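CRISPR-associated protein CasA/Cse1 (Thermus thermophilus, PDB 4AN8) is a subunit of the Cascade ribonucleoprotein complex and probably takes part in CRISPR adaptive immunity against viruses and plasmids. Local coordinates at residues A181-P185 and V186-A190; P237-G240 and R241-Y245; R301-W304 and R305-A309. All coordinates share one frame; numbering follows the deposited sequence.

In the fold
The three contacts are local and follow one another in series, so none nests in or crosses another. Interaction 1 (181-190) folds the connection between strands 178-181 and 191-195. Interaction 2 turns the chain from strand 235-237 into the short helix 241-245, and interaction 3 forms a 3-10 turn within the long connection between strand 292-294 and helix 320-333. Interaction 1 touches both of the others: P185 CB meets V244 CG1 at 3.9 Å, and A190 CB meets F303 CZ at 3.6 Å. Interactions 2 and 3 stay apart, with nearest atoms about 16 Å from each other. Interaction 3 in turn packs on helices 372-403 and 429-446 of the C-terminal helical region.

Interaction 1 of 3, residues A181-P185 and V186-A190; sequences AKDAP and VARPA
A184 and A187 form the ends of a type I beta turn, with P185 and V186 at its corners. The turn is closed by a weak bond, A187 N to A184 O at 3.4 Å. Water 1 adds a second link across the turn, donating to P185 O and accepting from R188 N, each at 3.1 Å. The turn brings D183 and R188, five residues apart, together in a salt bridge. R188 approaches side-on with two nitrogens: NE reaches D183 OD2 at 2.6 Å and NH2 reaches D183 OD1 at 2.7 Å. The match is not coplanar, for the carboxylate and guanidinium planes lie 47° apart. OD1 is met on its syn side, somewhat out of the carboxylate plane, whereas OD2 is approached from above that plane although it lies in the plane of the guanidinium. A bend at chi2 (-59°) turns the arginine chain back toward the aspartate. Next to this pair the methyl of A187 points toward D183, CB to CB 4.1 Å. Both charged ends have further partners: G170 N binds D183 OD1, while R188 NH1 reaches S350 OG and Q352 O. The turn sits in the link between strands 178-181 and 191-195, with V186 resting on A166 and F167 at the end of helix 154-167 and A187 O bonded to Q348 of strand 342-351.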
loop_
_atom_site.group_PDB
_atom_site.type_symbol
_atom_site.label_atom_id
_atom_site.label_comp_id
_atom_site.label_asym_id
_atom_site.label_seq_id
_atom_site.Cartn_x
_atom_site.Cartn_y
_atom_site.Cartn_z
ATOM N N ALA A 181 -15.091 -16.158 -4.384
ATOM C CA ALA A 181 -14.970 -15.185 -3.309
ATOM C C ALA A 181 -14.693 -13.800 -3.879
ATOM O O ALA A 181 -14.184 -13.662 -4.993
ATOM C CB ALA A 181 -13.875 -15.605 -2.374
ATOM N N LYS A 182 -15.039 -12.778 -3.113
ATOM C CA LYS A 182 -14.770 -11.389 -3.474
ATOM C C LYS A 182 -13.368 -10.981 -3.013
ATOM O O LYS A 182 -12.746 -11.673 -2.208
ATOM C CB LYS A 182 -15.796 -10.458 -2.816
ATOM C CG LYS A 182 -17.240 -10.791 -3.136
ATOM C CD LYS A 182 -17.600 -10.433 -4.568
ATOM C CE LYS A 182 -19.033 -10.864 -4.912
ATOM N NZ LYS A 182 -19.185 -12.359 -4.995
ATOM N N ASP A 183 -12.903 -9.846 -3.530
ATOM C CA ASP A 183 -11.677 -9.199 -3.083
ATOM C C ASP A 183 -11.749 -8.892 -1.587
ATOM O O ASP A 183 -12.777 -8.415 -1.081
ATOM C CB ASP A 183 -11.480 -7.859 -3.801
ATOM C CG ASP A 183 -11.032 -8.003 -5.237
ATOM O OD1 ASP A 183 -10.710 -9.119 -5.691
ATOM O OD2 ASP A 183 -10.982 -6.968 -5.926
ATOM N N ALA A 184 -10.657 -9.164 -0.895
ATOM C CA ALA A 184 -10.470 -8.656 0.448
ATOM C C ALA A 184 -10.378 -7.151 0.285
ATOM O O ALA A 184 -10.244 -6.664 -0.850
ATOM C CB ALA A 184 -9.203 -9.237 1.053
ATOM N N PRO A 185 -10.472 -6.395 1.392
ATOM C CA PRO A 185 -10.703 -4.943 1.266
ATOM C C PRO A 185 -9.603 -4.136 0.589
ATOM O O PRO A 185 -9.908 -3.135 -0.065
ATOM C CB PRO A 185 -10.848 -4.469 2.722
ATOM C CG PRO A 185 -11.204 -5.668 3.490
ATOM C CD PRO A 185 -10.590 -6.860 2.787
ATOM N N VAL A 186 -8.339 -4.506 0.761
ATOM C CA VAL A 186 -7.285 -3.738 0.120
ATOM C C VAL A 186 -6.488 -4.547 -0.887
ATOM O O VAL A 186 -5.334 -4.265 -1.132
ATOM C CB VAL A 186 -6.351 -3.018 1.148
ATOM C CG1 VAL A 186 -7.081 -1.803 1.755
ATOM C CG2 VAL A 186 -5.869 -3.990 2.229
ATOM N N ALA A 187 -7.122 -5.538 -1.494
ATOM C CA ALA A 187 -6.494 -6.309 -2.566
ATOM C C ALA A 187 -5.944 -5.443 -3.709
ATOM O O ALA A 187 -4.866 -5.741 -4.248
ATOM C CB ALA A 187 -7.468 -7.337 -3.117
ATOM N N ARG A 188 -6.675 -4.384 -4.065
ATOM C CA ARG A 188 -6.381 -3.583 -5.263
ATOM C C ARG A 188 -5.639 -2.260 -5.027
ATOM O O ARG A 188 -4.795 -1.881 -5.830
ATOM C CB ARG A 188 -7.670 -3.265 -6.051
ATOM C CG ARG A 188 -8.598 -4.441 -6.295
ATOM C CD ARG A 188 -7.869 -5.537 -7.060
ATOM N NE ARG A 188 -8.635 -6.783 -7.090
ATOM C CZ ARG A 188 -8.305 -7.850 -7.813
ATOM N NH1 ARG A 188 -7.217 -7.861 -8.585
ATOM N NH2 ARG A 188 -9.066 -8.919 -7.760
ATOM N N PRO A 189 -6.002 -1.517 -3.963
ATOM C CA PRO A 189 -5.512 -0.143 -3.965
ATOM C C PRO A 189 -4.123 -0.049 -3.411
ATOM O O PRO A 189 -3.688 -0.924 -2.655
ATOM C CB PRO A 189 -6.487 0.587 -3.027
ATOM C CG PRO A 189 -6.988 -0.491 -2.120
ATOM C CD PRO A 189 -7.018 -1.751 -2.925
ATOM N N ALA A 190 -3.446 1.021 -3.784
ATOM C CA ALA A 190 -2.159 1.357 -3.217
ATOM C C ALA A 190 -2.393 1.967 -1.842
ATOM O O ALA A 190 -3.272 2.797 -1.685
ATOM C CB ALA A 190 -1.467 2.353 -4.123
HETATM O O HOH W 1 -9.532 -3.893 -3.039
#

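Interaction 2 of 3, residues P237-G240 and R241-Y245; sequences PLTG and RTRVY
R243 reaches back from the first turn of helix 241-245 to the backbone just ahead of it, where its NH1 donates to T239 O at 2.9 Å. The oxygen lies at the guanidinium edge, near the plane of that group, yet the nitrogen stands above the plane of the carbonyl rather than within it. Extended through chi1 and chi2, the arginine chain bends at chi3 (-59°), which carries its flat end round beside the carbonyl; CD passes T239 O at 3.4 Å on the way. The same NH1 also donates to D214 O, so two main-chain oxygens hold this end of the side chain. V244 meets the incoming chain with its CG2 methyl, which packs against L238 CD1 at 4.1 Å, the two side chains crossing at about a right angle, and lies 3.8 Å from T239 N. L238 starts out pointing away from the helix, and its branched end brings CD1 back to the valine.

The arrangement is a helix start: G240 is the N-cap residue, and its carbonyl accepts the first helical bond, from V244 N at 2.8 Å. At the backbone angles of G240 (phi 91°) a CB would press on the carbonyl oxygen of T239, which by itself calls for glycine. Two residues earlier, L238 centres an inverse gamma turn, with a weak bond from T239 N to P237 O. D215 covers the helix start, its OD2 taking T242 N and its OD1 taking R243 N. On another side of the helix, R241 lays CG over one face of the Y245 ring, 3.7 Å above its plane and toward the rim, while its guanidinium bonds to V208 O and P209 O and Y245 packs on R58 and L61 of helix 50-67.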
loop_
_atom_site.group_PDB
_atom_site.type_symbol
_atom_site.label_atom_id
_atom_site.label_comp_id
_atom_site.label_asym_id
_atom_site.label_seq_id
_atom_site.Cartn_x
_atom_site.Cartn_y
_atom_site.Cartn_z
ATOM N N PRO A 237 -21.962 -4.468 5.173
ATOM C CA PRO A 237 -21.525 -3.296 4.415
ATOM C C PRO A 237 -20.064 -3.044 4.755
ATOM O O PRO A 237 -19.674 -3.240 5.891
ATOM C CB PRO A 237 -22.445 -2.178 4.913
ATOM C CG PRO A 237 -23.061 -2.694 6.201
ATOM C CD PRO A 237 -23.066 -4.188 6.110
ATOM N N LEU A 238 -19.263 -2.672 3.762
ATOM C CA LEU A 238 -17.831 -2.473 3.928
ATOM C C LEU A 238 -17.595 -1.070 4.448
ATOM O O LEU A 238 -17.208 -0.163 3.709
ATOM C CB LEU A 238 -17.133 -2.681 2.576
ATOM C CG LEU A 238 -15.615 -2.812 2.438
ATOM C CD1 LEU A 238 -15.093 -4.050 3.195
ATOM C CD2 LEU A 238 -15.228 -2.882 0.932
ATOM N N THR A 239 -17.859 -0.877 5.733
ATOM C CA THR A 239 -17.744 0.442 6.325
ATOM C C THR A 239 -17.271 0.309 7.756
ATOM O O THR A 239 -17.338 -0.769 8.332
ATOM C CB THR A 239 -19.112 1.175 6.302
ATOM O OG1 THR A 239 -18.930 2.508 6.777
ATOM C CG2 THR A 239 -20.171 0.446 7.188
ATOM N N GLY A 240 -16.814 1.401 8.349
ATOM C CA GLY A 240 -16.251 1.333 9.686
ATOM C C GLY A 240 -14.755 1.106 9.596
ATOM O O GLY A 240 -14.303 0.069 9.107
ATOM N N ARG A 241 -13.978 2.077 10.067
ATOM C CA ARG A 241 -12.535 2.042 9.887
ATOM C C ARG A 241 -11.893 0.759 10.425
ATOM O O ARG A 241 -11.162 0.085 9.707
ATOM C CB ARG A 241 -11.862 3.269 10.505
ATOM C CG ARG A 241 -10.362 3.358 10.190
ATOM C CD ARG A 241 -9.734 4.533 10.906
ATOM N NE ARG A 241 -10.366 5.790 10.518
ATOM C CZ ARG A 241 -10.051 6.972 11.023
ATOM N NH1 ARG A 241 -9.078 7.083 11.943
ATOM N NH2 ARG A 241 -10.695 8.046 10.594
ATOM N N THR A 242 -12.152 0.419 11.681
ATOM C CA THR A 242 -11.480 -0.732 12.258
ATOM C C THR A 242 -12.118 -2.024 11.820
ATOM O O THR A 242 -11.467 -3.075 11.847
ATOM C CB THR A 242 -11.395 -0.663 13.788
ATOM O OG1 THR A 242 -12.688 -0.894 14.353
ATOM C CG2 THR A 242 -10.897 0.706 14.202
ATOM N N ARG A 243 -13.383 -1.965 11.408
ATOM C CA ARG A 243 -14.043 -3.171 10.895
ATOM C C ARG A 243 -13.364 -3.506 9.571
ATOM O O ARG A 243 -13.051 -4.638 9.282
ATOM C CB ARG A 243 -15.560 -2.948 10.700
ATOM C CG ARG A 243 -16.264 -4.080 9.963
ATOM C CD ARG A 243 -17.793 -3.830 9.776
ATOM N NE ARG A 243 -18.488 -3.646 11.056
ATOM C CZ ARG A 243 -18.966 -2.470 11.472
ATOM N NH1 ARG A 243 -18.861 -1.371 10.721
ATOM N NH2 ARG A 243 -19.572 -2.386 12.640
ATOM N N VAL A 244 -13.133 -2.491 8.764
ATOM C CA VAL A 244 -12.400 -2.690 7.527
ATOM C C VAL A 244 -10.919 -3.076 7.722
ATOM O O VAL A 244 -10.446 -3.964 7.051
ATOM C CB VAL A 244 -12.605 -1.518 6.570
ATOM C CG1 VAL A 244 -11.743 -1.694 5.304
ATOM C CG2 VAL A 244 -14.085 -1.461 6.194
ATOM N N TYR A 245 -10.220 -2.451 8.666
ATOM C CA TYR A 245 -8.839 -2.836 9.014
ATOM C C TYR A 245 -8.714 -4.302 9.438
ATOM O O TYR A 245 -7.659 -4.924 9.294
ATOM C CB TYR A 245 -8.326 -1.987 10.186
ATOM C CG TYR A 245 -7.866 -0.582 9.836
ATOM C CD1 TYR A 245 -7.946 -0.082 8.522
ATOM C CD2 TYR A 245 -7.359 0.249 10.827
ATOM C CE1 TYR A 245 -7.512 1.198 8.225
ATOM C CE2 TYR A 245 -6.920 1.530 10.538
ATOM C CZ TYR A 245 -6.992 1.999 9.248
ATOM O OH TYR A 245 -6.560 3.279 9.003
#

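Interaction 3 of 3, residues R301-W304 and R305-A309; sequences RSFW and RDFSA
R301 and D306 form a salt bridge, NH2 to OD1 at 3.2 Å. The nitrogen stands well above the carboxylate plane, and OD1 is also paired with R285, so two arginines share this oxygen. The extended chain of R301 crosses R305 at a slant, setting its NH1 over a face of the R305 guanidinium, 3.5 Å from R305 NH1. These like charges are probably offset by D306 and by E386, the salt-bridge partner of R305 NH1; R305 also makes a cation-pi contact with W434. Water 2 joins R305 NH2 to S302 N, accepting from both.

The backbone between these charges is a short 3-10 turn: R305 N bonds to S302 O, and D306 N to F303 O at 3.0 Å. F307 N bonds to W304 O in the same i to i+3 pattern, at 2.9 Å.

This turn sets the aromatic side chains against one another. CA of W304 sits 3.7 Å from the centroid of the F307 ring, almost on the ring normal, in a CH-pi contact, and W304 CB lies over the same face. F303 CE2 comes within 3.5 Å of F307 CE1, the rings meeting obliquely with planes at 90°. A chi1 of 51° swings the indole of W304 back over its own backbone, where R305 CG lies over the six-membered ring in a CH-pi contact. Farther out, W304 NE1 and S302 OG both bond to D438, and the indole stacks on F441 of helix 429-446.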
loop_
_atom_site.group_PDB
_atom_site.type_symbol
_atom_site.label_atom_id
_atom_site.label_comp_id
_atom_site.label_asym_id
_atom_site.label_seq_id
_atom_site.Cartn_x
_atom_site.Cartn_y
_atom_site.Cartn_z
ATOM N N ARG A 301 3.757 1.461 -15.242
ATOM C CA ARG A 301 3.567 2.889 -15.002
ATOM C C ARG A 301 3.998 3.363 -13.602
ATOM O O ARG A 301 3.471 2.922 -12.592
ATOM C CB ARG A 301 2.104 3.248 -15.263
ATOM C CG ARG A 301 1.695 4.658 -14.909
ATOM C CD ARG A 301 0.179 4.774 -14.960
ATOM N NE ARG A 301 -0.290 6.088 -14.536
ATOM C CZ ARG A 301 -0.373 7.144 -15.335
ATOM N NH1 ARG A 301 -0.020 7.033 -16.607
ATOM N NH2 ARG A 301 -0.813 8.307 -14.864
ATOM N N SER A 302 4.949 4.286 -13.561
ATOM C CA SER A 302 5.429 4.877 -12.312
ATOM C C SER A 302 4.288 5.412 -11.469
ATOM O O SER A 302 3.436 6.141 -11.958
ATOM C CB SER A 302 6.417 6.019 -12.605
ATOM O OG SER A 302 7.641 5.525 -13.124
ATOM N N PHE A 303 4.289 5.075 -10.186
ATOM C CA PHE A 303 3.183 5.443 -9.320
ATOM C C PHE A 303 3.002 6.960 -9.098
ATOM O O PHE A 303 1.878 7.460 -9.035
ATOM C CB PHE A 303 3.293 4.729 -7.975
ATOM C CG PHE A 303 2.094 4.917 -7.122
ATOM C CD1 PHE A 303 0.867 4.425 -7.531
ATOM C CD2 PHE A 303 2.168 5.644 -5.941
ATOM C CE1 PHE A 303 -0.286 4.626 -6.724
ATOM C CE2 PHE A 303 1.043 5.852 -5.148
ATOM C CZ PHE A 303 -0.184 5.349 -5.535
ATOM N N TRP A 304 4.101 7.688 -8.970
ATOM C CA TRP A 304 4.036 9.119 -8.696
ATOM C C TRP A 304 3.310 9.862 -9.817
ATOM O O TRP A 304 2.894 11.014 -9.647
ATOM C CB TRP A 304 5.434 9.718 -8.439
ATOM C CG TRP A 304 6.451 9.390 -9.505
ATOM C CD1 TRP A 304 7.316 8.341 -9.509
ATOM C CD2 TRP A 304 6.679 10.102 -10.729
ATOM N NE1 TRP A 304 8.084 8.353 -10.649
ATOM C CE2 TRP A 304 7.719 9.434 -11.414
ATOM C CE3 TRP A 304 6.127 11.249 -11.299
ATOM C CZ2 TRP A 304 8.203 9.867 -12.665
ATOM C CZ3 TRP A 304 6.623 11.692 -12.540
ATOM C CH2 TRP A 304 7.641 10.991 -13.206
ATOM N N ARG A 305 3.153 9.198 -10.954
ATOM C CA ARG A 305 2.444 9.791 -12.081
ATOM C C ARG A 305 0.983 10.068 -11.774
ATOM O O ARG A 305 0.345 10.855 -12.457
ATOM C CB ARG A 305 2.530 8.888 -13.297
ATOM C CG ARG A 305 3.857 8.964 -13.977
ATOM C CD ARG A 305 3.610 8.935 -15.449
ATOM N NE ARG A 305 4.103 7.719 -16.026
ATOM C CZ ARG A 305 3.816 7.302 -17.249
ATOM N NH1 ARG A 305 3.004 7.993 -18.043
ATOM N NH2 ARG A 305 4.345 6.166 -17.657
ATOM N N ASP A 306 0.452 9.414 -10.751
ATOM C CA ASP A 306 -0.920 9.666 -10.327
ATOM C C ASP A 306 -1.024 10.697 -9.201
ATOM O O ASP A 306 -2.128 10.950 -8.718
ATOM C CB ASP A 306 -1.595 8.356 -9.888
ATOM C CG ASP A 306 -1.792 7.393 -11.033
ATOM O OD1 ASP A 306 -2.295 7.811 -12.086
ATOM O OD2 ASP A 306 -1.414 6.213 -10.904
ATOM N N PHE A 307 0.095 11.267 -8.759
ATOM C CA PHE A 307 0.063 12.144 -7.584
ATOM C C PHE A 307 -0.736 13.462 -7.740
ATOM O O PHE A 307 -1.177 14.024 -6.734
ATOM C CB PHE A 307 1.464 12.470 -7.042
ATOM C CG PHE A 307 2.102 11.361 -6.228
ATOM C CD1 PHE A 307 1.430 10.167 -5.974
ATOM C CD2 PHE A 307 3.388 11.526 -5.711
ATOM C CE1 PHE A 307 2.032 9.175 -5.232
ATOM C CE2 PHE A 307 3.992 10.551 -4.970
ATOM C CZ PHE A 307 3.320 9.374 -4.714
ATOM N N SER A 308 -0.905 13.978 -8.957
ATOM C CA SER A 308 -1.712 15.192 -9.136
ATOM C C SER A 308 -3.186 14.841 -9.352
ATOM O O SER A 308 -4.070 15.596 -8.964
ATOM C CB SER A 308 -1.198 16.025 -10.312
ATOM O OG SER A 308 -1.342 15.302 -11.523
ATOM N N ALA A 309 -3.439 13.681 -9.945
ATOM C CA ALA A 309 -4.796 13.226 -10.173
ATOM C C ALA A 309 -5.526 12.828 -8.875
ATOM O O ALA A 309 -6.752 12.763 -8.862
ATOM C CB ALA A 309 -4.824 12.074 -11.173
HETATM O O HOH W 2 6.379 5.328 -15.969
#